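Local coordinates for Arf-GAP with coiled-coil, ANK repeat and PH domain-containing protein 2 (Homo sapiens, PDB 6IF3) that activates GTP hydrolysis by the small GTPase ARF6 and uses its ankyrin repeats, the part described here, to bind RAB35, at residues H83-L88 with G92-F97; I117-E120 with I126-L129; T47-A52 with N67-N72; L12-A17 with E28-G33. All coordinates share one frame; numbering follows the deposited sequence.

Interaction 1 of 4, residues H83-L88 with G92-F97; sequences HHATVL and GQVCLF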
loop_
_atom_site.group_PDB
_atom_site.type_symbol
_atom_site.label_atom_id
_atom_site.label_comp_id
_atom_site.label_asym_id
_atom_site.label_seq_id
_atom_site.Cartn_x
_atom_site.Cartn_y
_atom_site.Cartn_z
ATOM N N HIS A 83 0.516 16.045 5.905
ATOM C CA HIS A 83 -0.871 16.057 6.419
ATOM C C HIS A 83 -1.784 16.835 5.480
ATOM O O HIS A 83 -2.830 16.359 5.044
ATOM C CB HIS A 83 -0.966 16.700 7.824
ATOM C CG HIS A 83 -2.386 16.995 8.253
ATOM N ND1 HIS A 83 -3.082 16.209 9.146
ATOM C CD2 HIS A 83 -3.234 17.994 7.899
ATOM C CE1 HIS A 83 -4.293 16.704 9.325
ATOM N NE2 HIS A 83 -4.414 17.787 8.574
ATOM N N HIS A 84 -1.392 18.053 5.152
ATOM C CA HIS A 84 -2.245 18.874 4.312
ATOM C C HIS A 84 -2.419 18.334 2.905
ATOM O O HIS A 84 -3.525 18.415 2.346
ATOM C CB HIS A 84 -1.681 20.324 4.246
ATOM C CG HIS A 84 -1.851 21.080 5.527
ATOM N ND1 HIS A 84 -3.087 21.483 5.994
ATOM C CD2 HIS A 84 -0.942 21.495 6.445
ATOM C CE1 HIS A 84 -2.930 22.128 7.136
ATOM N NE2 HIS A 84 -1.645 22.147 7.430
ATOM N N ALA A 85 -1.351 17.786 2.323
ATOM C CA ALA A 85 -1.462 17.219 0.986
ATOM C C ALA A 85 -2.403 16.014 0.989
ATOM O O ALA A 85 -3.169 15.787 0.042
ATOM C CB ALA A 85 -0.115 16.815 0.470
ATOM N N THR A 86 -2.345 15.235 2.078
ATOM C CA THR A 86 -3.237 14.081 2.213
ATOM C C THR A 86 -4.695 14.515 2.311
ATOM O O THR A 86 -5.561 13.979 1.629
ATOM C CB THR A 86 -2.842 13.237 3.433
ATOM O OG1 THR A 86 -1.517 12.752 3.218
ATOM C CG2 THR A 86 -3.791 12.017 3.615
ATOM N N VAL A 87 -4.988 15.466 3.195
ATOM C CA VAL A 87 -6.342 15.988 3.342
ATOM C C VAL A 87 -6.900 16.522 2.015
ATOM O O VAL A 87 -8.047 16.240 1.674
ATOM C CB VAL A 87 -6.367 17.096 4.400
ATOM C CG1 VAL A 87 -7.712 17.821 4.397
ATOM C CG2 VAL A 87 -6.083 16.468 5.791
ATOM N N LEU A 88 -6.068 17.224 1.235
ATOM C CA LEU A 88 -6.568 17.824 -0.013
ATOM C C LEU A 88 -6.583 16.843 -1.199
ATOM O O LEU A 88 -7.123 17.166 -2.258
ATOM C CB LEU A 88 -5.742 19.050 -0.365
ATOM C CG LEU A 88 -5.877 20.160 0.680
ATOM C CD1 LEU A 88 -4.975 21.302 0.291
ATOM C CD2 LEU A 88 -7.308 20.671 0.796
ATOM N N GLY A 92 0.288 13.740 -6.013
ATOM C CA GLY A 92 1.649 14.003 -6.478
ATOM C C GLY A 92 2.518 14.612 -5.379
ATOM O O GLY A 92 3.681 14.218 -5.230
ATOM N N GLN A 93 1.961 15.550 -4.628
ATOM C CA GLN A 93 2.684 16.125 -3.503
ATOM C C GLN A 93 2.958 15.089 -2.426
ATOM O O GLN A 93 4.026 15.109 -1.823
ATOM C CB GLN A 93 1.929 17.320 -2.908
ATOM C CG GLN A 93 1.860 18.513 -3.852
ATOM C CD GLN A 93 0.946 19.614 -3.318
ATOM O OE1 GLN A 93 0.204 19.410 -2.357
ATOM N NE2 GLN A 93 1.007 20.784 -3.948
ATOM N N VAL A 94 2.013 14.178 -2.176
ATOM C CA VAL A 94 2.253 13.080 -1.213
ATOM C C VAL A 94 3.469 12.246 -1.672
ATOM O O VAL A 94 4.370 11.922 -0.900
ATOM C CB VAL A 94 0.991 12.190 -1.063
ATOM C CG1 VAL A 94 1.309 10.871 -0.316
ATOM C CG2 VAL A 94 -0.098 12.975 -0.309
ATOM N N CYS A 95 3.523 11.915 -2.954
ATOM C CA CYS A 95 4.617 11.121 -3.471
ATOM C C CYS A 95 5.966 11.842 -3.294
ATOM O O CYS A 95 6.923 11.247 -2.818
ATOM C CB CYS A 95 4.377 10.791 -4.943
ATOM S SG CYS A 95 5.540 9.632 -5.599
ATOM N N LEU A 96 6.004 13.121 -3.651
ATOM C CA LEU A 96 7.218 13.930 -3.493
ATOM C C LEU A 96 7.695 13.965 -2.035
ATOM O O LEU A 96 8.850 13.688 -1.736
ATOM C CB LEU A 96 6.943 15.335 -3.997
ATOM C CG LEU A 96 8.085 16.318 -3.669
ATOM C CD1 LEU A 96 9.318 16.053 -4.485
ATOM C CD2 LEU A 96 7.571 17.751 -3.850
ATOM N N PHE A 97 6.774 14.257 -1.137
ATOM C CA PHE A 97 7.137 14.355 0.274
ATOM C C PHE A 97 7.624 13.025 0.814
ATOM O O PHE A 97 8.593 12.996 1.566
ATOM C CB PHE A 97 5.955 14.875 1.111
ATOM C CG PHE A 97 5.571 16.288 0.792
ATOM C CD1 PHE A 97 6.509 17.195 0.288
ATOM C CD2 PHE A 97 4.263 16.722 0.977
ATOM C CE1 PHE A 97 6.138 18.509 -0.025
ATOM C CE2 PHE A 97 3.873 18.020 0.669
ATOM C CZ PHE A 97 4.800 18.920 0.169
#
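The carboxamide of Q93 is held at both ends: OE1 is hydrogen-bonded to H90 ND1, just before the start of its own helix, and NE2 makes a weak hydrogen bond to S57 O. Gripped this way, OE1 also rests against A85 CB at 3.9 Å, and Q93 CB lies 4.0 Å from the same methyl group. A85 CB points toward the other helix and collects most of the contact, touching V94 CG2 at 3.9 Å and approaching the F97 ring obliquely at CE2. These are the two antiparallel helices of the second ankyrin repeat, and the short segments run at 153° to each other with axes 8.8 Å apart. Alanine suits the site because its single methyl group lets the backbones close in, A85 CA being 6.0 Å from V94 CA. V94 sets CG1 anti to its backbone N (chi1 167°), which leaves CG2 beside that N and turned across the gap, where it also lies 3.8 Å from T86 OG1. A hydroxyl can be buried among these methyls since T86 OG1 is hydrogen-bonded to L82 O one turn earlier. The other branch of T86, CG2, packs on I117 of the following repeat.

Interaction 2 of 4, residues I117-E120 with I126-L129; sequences IAVE and IVTL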
loop_
_atom_site.group_PDB
_atom_site.type_symbol
_atom_site.label_atom_id
_atom_site.label_comp_id
_atom_site.label_asym_id
_atom_site.label_seq_id
_atom_site.Cartn_x
_atom_site.Cartn_y
_atom_site.Cartn_z
ATOM N N ILE A 117 -6.128 9.451 7.879
ATOM C CA ILE A 117 -6.908 10.403 7.083
ATOM C C ILE A 117 -7.240 9.798 5.712
ATOM O O ILE A 117 -8.409 9.786 5.299
ATOM C CB ILE A 117 -6.135 11.721 6.958
ATOM C CG1 ILE A 117 -6.043 12.348 8.344
ATOM C CG2 ILE A 117 -6.805 12.673 5.955
ATOM C CD1 ILE A 117 -5.116 13.530 8.400
ATOM N N ALA A 118 -6.220 9.291 5.033
ATOM C CA ALA A 118 -6.413 8.638 3.723
ATOM C C ALA A 118 -7.338 7.428 3.759
ATOM O O ALA A 118 -8.122 7.234 2.831
ATOM C CB ALA A 118 -5.029 8.262 3.150
ATOM N N VAL A 119 -7.266 6.633 4.821
ATOM C CA VAL A 119 -8.130 5.476 4.955
ATOM C C VAL A 119 -9.566 5.950 5.165
ATOM O O VAL A 119 -10.505 5.393 4.576
ATOM C CB VAL A 119 -7.683 4.556 6.125
ATOM C CG1 VAL A 119 -8.756 3.557 6.465
ATOM C CG2 VAL A 119 -6.423 3.810 5.761
ATOM N N GLU A 120 -9.774 6.940 6.033
ATOM C CA GLU A 120 -11.135 7.440 6.252
ATOM C C GLU A 120 -11.720 8.020 4.972
ATOM O O GLU A 120 -12.930 7.921 4.736
ATOM C CB GLU A 120 -11.168 8.519 7.335
ATOM C CG GLU A 120 -12.581 9.005 7.655
ATOM C CD GLU A 120 -12.611 10.205 8.592
ATOM O OE1 GLU A 120 -12.002 11.247 8.253
ATOM O OE2 GLU A 120 -13.219 10.085 9.676
ATOM N N ILE A 126 -3.676 7.350 -2.392
ATOM C CA ILE A 126 -2.812 7.899 -1.359
ATOM C C ILE A 126 -2.537 6.835 -0.297
ATOM O O ILE A 126 -1.426 6.758 0.222
ATOM C CB ILE A 126 -3.396 9.190 -0.751
ATOM C CG1 ILE A 126 -3.376 10.283 -1.831
ATOM C CG2 ILE A 126 -2.530 9.675 0.419
ATOM C CD1 ILE A 126 -3.785 11.694 -1.358
ATOM N N VAL A 127 -3.513 5.990 0.017
ATOM C CA VAL A 127 -3.221 4.905 0.962
ATOM C C VAL A 127 -2.107 4.018 0.393
ATOM O O VAL A 127 -1.193 3.595 1.121
ATOM C CB VAL A 127 -4.467 4.066 1.283
ATOM C CG1 VAL A 127 -4.095 2.808 2.031
ATOM C CG2 VAL A 127 -5.493 4.914 2.081
ATOM N N THR A 128 -2.195 3.722 -0.901
ATOM C CA THR A 128 -1.183 2.880 -1.551
ATOM C C THR A 128 0.237 3.485 -1.434
ATOM O O THR A 128 1.180 2.783 -1.040
ATOM C CB THR A 128 -1.518 2.644 -3.012
ATOM O OG1 THR A 128 -2.730 1.866 -3.080
ATOM C CG2 THR A 128 -0.376 1.863 -3.743
ATOM N N LEU A 129 0.383 4.773 -1.716
ATOM C CA LEU A 129 1.696 5.434 -1.590
ATOM C C LEU A 129 2.192 5.396 -0.134
ATOM O O LEU A 129 3.372 5.106 0.113
ATOM C CB LEU A 129 1.647 6.894 -2.060
ATOM C CG LEU A 129 1.316 7.088 -3.547
ATOM C CD1 LEU A 129 1.319 8.605 -3.844
ATOM C CD2 LEU A 129 2.317 6.367 -4.467
#
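A118 CB and V127 CG2 meet at 3.5 Å, the first of the methyl-to-methyl contacts. The alanine CB points toward helix 124-141, and I126 CG2 touches it as well, at 4.0 Å, so two branched side chains close around one small one. V119, partly exposed, adds a further touch: its CG2 crosses over to V127 CG2 at 4.0 Å.

The second kind of contact is methyl against backbone. V127 CG2 also lies 3.5 Å from A118 C and 3.7 Å from V119 N, pressing on the peptide that joins the two residues. It reaches this place because CG1 of V127 takes the position anti to the backbone N (chi1 169°), leaving CG2 to face helix 114-120. Alanine at 118 leaves room for that approach, and A118 CA and V127 CA come within 5.6 Å. No hydrogen bond links the segments.

Beyond them, I126 packs on V94 of the preceding repeat, and V127 also touches an apolar side chain of the other protein chain in the assembly. Small and beta-branched residues meeting in this way pack the two helices of the third ankyrin repeat into its helical hairpin.

Interaction 3 of 4, residues T47-A52 with N67-N72; sequences TPLIQA and NGANVN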
loop_
_atom_site.group_PDB
_atom_site.type_symbol
_atom_site.label_atom_id
_atom_site.label_comp_id
_atom_site.label_asym_id
_atom_site.label_seq_id
_atom_site.Cartn_x
_atom_site.Cartn_y
_atom_site.Cartn_z
ATOM N N THR A 47 3.340 27.920 6.828
ATOM C CA THR A 47 4.640 28.106 6.226
ATOM C C THR A 47 4.543 28.241 4.711
ATOM O O THR A 47 3.510 27.928 4.122
ATOM C CB THR A 47 5.532 26.902 6.495
ATOM O OG1 THR A 47 4.853 25.743 5.948
ATOM C CG2 THR A 47 5.779 26.697 7.988
ATOM N N PRO A 48 5.634 28.659 4.072
ATOM C CA PRO A 48 5.648 28.632 2.602
ATOM C C PRO A 48 5.354 27.254 2.039
ATOM O O PRO A 48 4.595 27.198 1.063
ATOM C CB PRO A 48 7.084 29.123 2.256
ATOM C CG PRO A 48 7.402 30.091 3.432
ATOM C CD PRO A 48 6.810 29.368 4.625
ATOM N N LEU A 49 5.869 26.195 2.647
ATOM C CA LEU A 49 5.656 24.886 2.040
ATOM C C LEU A 49 4.220 24.474 2.236
ATOM O O LEU A 49 3.635 23.865 1.319
ATOM C CB LEU A 49 6.626 23.864 2.602
ATOM C CG LEU A 49 6.570 22.460 2.012
ATOM C CD1 LEU A 49 6.709 22.510 0.473
ATOM C CD2 LEU A 49 7.695 21.603 2.623
ATOM N N ILE A 50 3.614 24.820 3.372
ATOM C CA ILE A 50 2.194 24.545 3.515
ATOM C C ILE A 50 1.385 25.373 2.486
ATOM O O ILE A 50 0.434 24.855 1.899
ATOM C CB ILE A 50 1.709 24.794 4.968
ATOM C CG1 ILE A 50 2.231 23.670 5.865
ATOM C CG2 ILE A 50 0.208 24.912 5.031
ATOM C CD1 ILE A 50 2.037 23.945 7.343
ATOM N N GLN A 51 1.760 26.631 2.241
ATOM C CA GLN A 51 1.083 27.399 1.199
ATOM C C GLN A 51 1.240 26.763 -0.176
ATOM O O GLN A 51 0.324 26.828 -0.993
ATOM C CB GLN A 51 1.605 28.848 1.169
ATOM C CG GLN A 51 1.109 29.630 2.428
ATOM C CD GLN A 51 -0.405 29.748 2.466
ATOM O OE1 GLN A 51 -1.029 30.152 1.488
ATOM N NE2 GLN A 51 -0.998 29.384 3.584
ATOM N N ALA A 52 2.407 26.168 -0.437
ATOM C CA ALA A 52 2.651 25.506 -1.733
ATOM C C ALA A 52 1.720 24.322 -1.894
ATOM O O ALA A 52 1.172 24.074 -2.982
ATOM C CB ALA A 52 4.089 25.061 -1.848
ATOM N N ASN A 67 15.449 24.603 -1.770
ATOM C CA ASN A 67 16.037 25.790 -1.152
ATOM C C ASN A 67 15.983 25.715 0.386
ATOM O O ASN A 67 16.091 26.728 1.073
ATOM C CB ASN A 67 15.344 27.048 -1.682
ATOM C CG ASN A 67 15.783 27.384 -3.080
ATOM O OD1 ASN A 67 16.792 28.038 -3.256
ATOM N ND2 ASN A 67 15.051 26.907 -4.084
ATOM N N GLY A 68 15.849 24.502 0.901
ATOM C CA GLY A 68 16.069 24.198 2.307
ATOM C C GLY A 68 14.847 24.089 3.202
ATOM O O GLY A 68 14.982 24.071 4.435
ATOM N N ALA A 69 13.663 24.014 2.607
ATOM C CA ALA A 69 12.453 23.873 3.419
ATOM C C ALA A 69 12.493 22.594 4.220
ATOM O O ALA A 69 12.899 21.542 3.708
ATOM C CB ALA A 69 11.190 23.890 2.564
ATOM N N ASN A 70 12.036 22.690 5.464
ATOM C CA ASN A 70 11.845 21.519 6.322
ATOM C C ASN A 70 10.554 20.828 5.925
ATOM O O ASN A 70 9.481 21.370 6.138
ATOM C CB ASN A 70 11.804 21.984 7.787
ATOM C CG ASN A 70 11.649 20.869 8.767
ATOM O OD1 ASN A 70 11.370 19.721 8.422
ATOM N ND2 ASN A 70 11.817 21.218 10.051
ATOM N N VAL A 71 10.658 19.614 5.377
ATOM C CA VAL A 71 9.494 18.874 4.854
ATOM C C VAL A 71 8.533 18.502 5.981
ATOM O O VAL A 71 7.380 18.201 5.728
ATOM C CB VAL A 71 9.965 17.631 4.078
ATOM C CG1 VAL A 71 10.438 16.533 5.023
ATOM C CG2 VAL A 71 8.863 17.136 3.115
ATOM N N ASN A 72 8.987 18.578 7.230
ATOM C CA ASN A 72 8.139 18.130 8.333
ATOM C C ASN A 72 7.538 19.271 9.159
ATOM O O ASN A 72 6.754 18.991 10.073
ATOM C CB ASN A 72 8.922 17.230 9.277
ATOM C CG ASN A 72 9.242 15.899 8.678
ATOM O OD1 ASN A 72 8.416 15.304 7.996
ATOM N ND2 ASN A 72 10.433 15.411 8.944
#
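L49 reaches from the first turn of helix 48-55 to the loop that follows helix 58-66, and one methyl group, CD2, makes the whole close contact. It lies 3.9 Å from N70 O, 4.0 Å from V71 CA and 4.2 Å from A69 CB, so it is set against three consecutive loop residues at once, two of them through their backbone. With CG anti to the backbone N (chi1 -177°), the length of the leucine brings CD2 across to the loop. A69 turns its small methyl inward to meet it, and L65 and P81 also pack on L49.

On the solvent side of the loop stand N70 and G68, both exposed. N70 OD1 accepts the backbone N of N72 at 2.9 Å in an Asx turn (N-H...O angle 158°), the donor standing well above the carbonyl plane. Asparagine fits here because its short amide folds back onto its own chain. G68 takes the positive phi that ends helix 58-66 in a Schellman motif. V71 behaves differently: it directs its CB away from L49 and packs toward the next repeat, on A102 and F97.

At the helix end, T47 is the N-cap: its OG1 accepts from I50 N at 3.0 Å and 163°, and P48 suits the first turn, whose backbone N needs no helical partner. The run T-P-L at the start of the first helix, with G-A-N-V-N after the second, is the sequence signature of an ankyrin repeat, here the first of three.

Interaction 4 of 4, residues L12-A17 with E28-G33; sequences LQLYRA and EALAHG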
loop_
_atom_site.group_PDB
_atom_site.type_symbol
_atom_site.label_atom_id
_atom_site.label_comp_id
_atom_site.label_asym_id
_atom_site.label_seq_id
_atom_site.Cartn_x
_atom_site.Cartn_y
_atom_site.Cartn_z
ATOM N N LEU A 12 6.786 36.953 4.403
ATOM C CA LEU A 12 5.400 37.063 3.985
ATOM C C LEU A 12 5.297 37.078 2.467
ATOM O O LEU A 12 4.392 36.478 1.896
ATOM C CB LEU A 12 4.776 38.329 4.587
ATOM C CG LEU A 12 3.323 38.621 4.219
ATOM C CD1 LEU A 12 2.422 37.439 4.603
ATOM C CD2 LEU A 12 2.880 39.886 4.857
ATOM N N GLN A 13 6.230 37.747 1.800
ATOM C CA GLN A 13 6.228 37.719 0.331
ATOM C C GLN A 13 6.408 36.308 -0.205
ATOM O O GLN A 13 5.734 35.907 -1.152
ATOM C CB GLN A 13 7.321 38.661 -0.218
ATOM C CG GLN A 13 7.006 40.134 0.011
ATOM C CD GLN A 13 8.127 41.049 -0.436
ATOM O OE1 GLN A 13 9.294 40.657 -0.447
ATOM N NE2 GLN A 13 7.777 42.270 -0.827
ATOM N N LEU A 14 7.286 35.534 0.423
ATOM C CA LEU A 14 7.532 34.164 0.010
ATOM C C LEU A 14 6.298 33.313 0.240
ATOM O O LEU A 14 5.938 32.495 -0.608
ATOM C CB LEU A 14 8.729 33.590 0.770
ATOM C CG LEU A 14 9.061 32.111 0.584
ATOM C CD1 LEU A 14 9.459 31.877 -0.896
ATOM C CD2 LEU A 14 10.157 31.724 1.555
ATOM N N TYR A 15 5.681 33.499 1.404
ATOM C CA TYR A 15 4.479 32.779 1.804
ATOM C C TYR A 15 3.354 32.958 0.768
ATOM O O TYR A 15 2.693 31.982 0.362
ATOM C CB TYR A 15 4.070 33.309 3.181
ATOM C CG TYR A 15 2.817 32.796 3.851
ATOM C CD1 TYR A 15 2.874 31.738 4.768
ATOM C CD2 TYR A 15 1.582 33.424 3.662
ATOM C CE1 TYR A 15 1.758 31.316 5.450
ATOM C CE2 TYR A 15 0.434 32.983 4.331
ATOM C CZ TYR A 15 0.540 31.943 5.251
ATOM O OH TYR A 15 -0.557 31.492 5.899
ATOM N N ARG A 16 3.122 34.199 0.369
ATOM C CA ARG A 16 2.069 34.512 -0.598
ATOM C C ARG A 16 2.404 33.948 -1.971
ATOM O O ARG A 16 1.549 33.389 -2.669
ATOM C CB ARG A 16 1.881 36.032 -0.684
ATOM C CG ARG A 16 1.269 36.600 0.588
ATOM C CD ARG A 16 1.164 38.114 0.573
ATOM N NE ARG A 16 0.290 38.509 1.674
ATOM C CZ ARG A 16 0.100 39.757 2.100
ATOM N NH1 ARG A 16 0.739 40.766 1.532
ATOM N NH2 ARG A 16 -0.730 39.981 3.112
ATOM N N ALA A 17 3.657 34.106 -2.380
ATOM C CA ALA A 17 4.046 33.688 -3.725
ATOM C C ALA A 17 3.997 32.170 -3.861
ATOM O O ALA A 17 3.820 31.652 -4.961
ATOM C CB ALA A 17 5.446 34.239 -4.060
ATOM N N GLU A 28 12.782 35.995 -5.405
ATOM C CA GLU A 28 13.081 37.376 -5.031
ATOM C C GLU A 28 13.013 37.538 -3.513
ATOM O O GLU A 28 13.863 38.213 -2.903
ATOM C CB GLU A 28 12.105 38.325 -5.726
ATOM C CG GLU A 28 12.262 39.772 -5.338
ATOM C CD GLU A 28 11.212 40.624 -6.003
ATOM O OE1 GLU A 28 10.121 40.793 -5.414
ATOM O OE2 GLU A 28 11.471 41.119 -7.117
ATOM N N ALA A 29 12.005 36.924 -2.902
ATOM C CA ALA A 29 11.854 36.963 -1.448
ATOM C C ALA A 29 13.060 36.316 -0.779
ATOM O O ALA A 29 13.610 36.877 0.192
ATOM C CB ALA A 29 10.566 36.269 -1.029
ATOM N N LEU A 30 13.501 35.176 -1.317
ATOM C CA LEU A 30 14.695 34.505 -0.787
ATOM C C LEU A 30 15.937 35.397 -0.912
ATOM O O LEU A 30 16.742 35.495 0.034
ATOM C CB LEU A 30 14.930 33.162 -1.501
ATOM C CG LEU A 30 13.906 32.083 -1.118
ATOM C CD1 LEU A 30 14.113 30.916 -2.061
ATOM C CD2 LEU A 30 14.036 31.598 0.337
ATOM N N ALA A 31 16.080 36.067 -2.055
ATOM C CA ALA A 31 17.230 36.953 -2.286
ATOM C C ALA A 31 17.255 38.100 -1.291
ATOM O O ALA A 31 18.322 38.647 -0.993
ATOM C CB ALA A 31 17.219 37.499 -3.724
ATOM N N HIS A 32 16.086 38.461 -0.771
ATOM C CA HIS A 32 15.977 39.557 0.190
ATOM C C HIS A 32 16.067 39.051 1.629
ATOM O O HIS A 32 15.850 39.819 2.575
ATOM C CB HIS A 32 14.654 40.319 0.002
ATOM C CG HIS A 32 14.544 41.061 -1.299
ATOM N ND1 HIS A 32 15.626 41.314 -2.114
ATOM C CD2 HIS A 32 13.471 41.604 -1.924
ATOM C CE1 HIS A 32 15.229 41.990 -3.178
ATOM N NE2 HIS A 32 13.923 42.173 -3.090
ATOM N N GLY A 33 16.344 37.761 1.791
ATOM C CA GLY A 33 16.503 37.155 3.102
ATOM C C GLY A 33 15.294 36.457 3.715
ATOM O O GLY A 33 15.284 36.241 4.931
#
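H32 and R16 each lay a flat group against their own helix. One face of the H32 imidazole carries E28 O, 3.3 Å above the plane and offset toward the rim, as the histidine folds back over the last turn of its helix. The guanidinium of R16 has L12 CD2 over the centre of one face, 3.9 Å above its plane, an apolar rest for a long, exposed side chain. The two helices, 10-19 and 23-31, form a helical hairpin at the N-terminal end of the ankyrin stack.

Between them A29 is the close point. Its CB lies 3.7 Å from both L14 N and L14 CB, and 4.1 Å from Q13 CB, so the methyl group presses on the backbone of the facing helix. Alanine's single methyl group suits so close an approach, with L14 CA and A29 CA 5.4 Å apart. Q13, exposed, extends beyond CG, so its polar end can meet solvent.

L14, buried like A29, has its CG anti to the backbone N (chi1 174°), which carries the branched end past A29, where P48 and L64 of the first ankyrin repeat also pack on it. G33 closes helix 23-31 as the positive-phi residue of a Schellman motif. Beside A29, the branched ends of L14 and L30 meet at an oblique angle, CD2 of L14 lying 4.1 Å from CD2 of L30.

The four contacts follow one another along the chain and along the length of the ankyrin stack, in the order 4, 3, 1, 2. Neighbours touch: P48 CG of interaction 3 meets L14 CD2 of interaction 4 at 3.7 Å, F97 CE1 of interaction 1 meets L49 CD1 of interaction 3 at 4.1 Å, and C95 CB of interaction 1 meets L129 CD1 of interaction 2 at 3.9 Å. The centres of these neighbours are 10 to 12 Å apart, whereas those of interactions 2 and 4 are about 33 Å apart. Among the four, interaction 2 alone is touched by the other protein chain. The third repeat thus lies at an interface with another protein; the ankyrin repeats as a whole are required for interaction with RAB35.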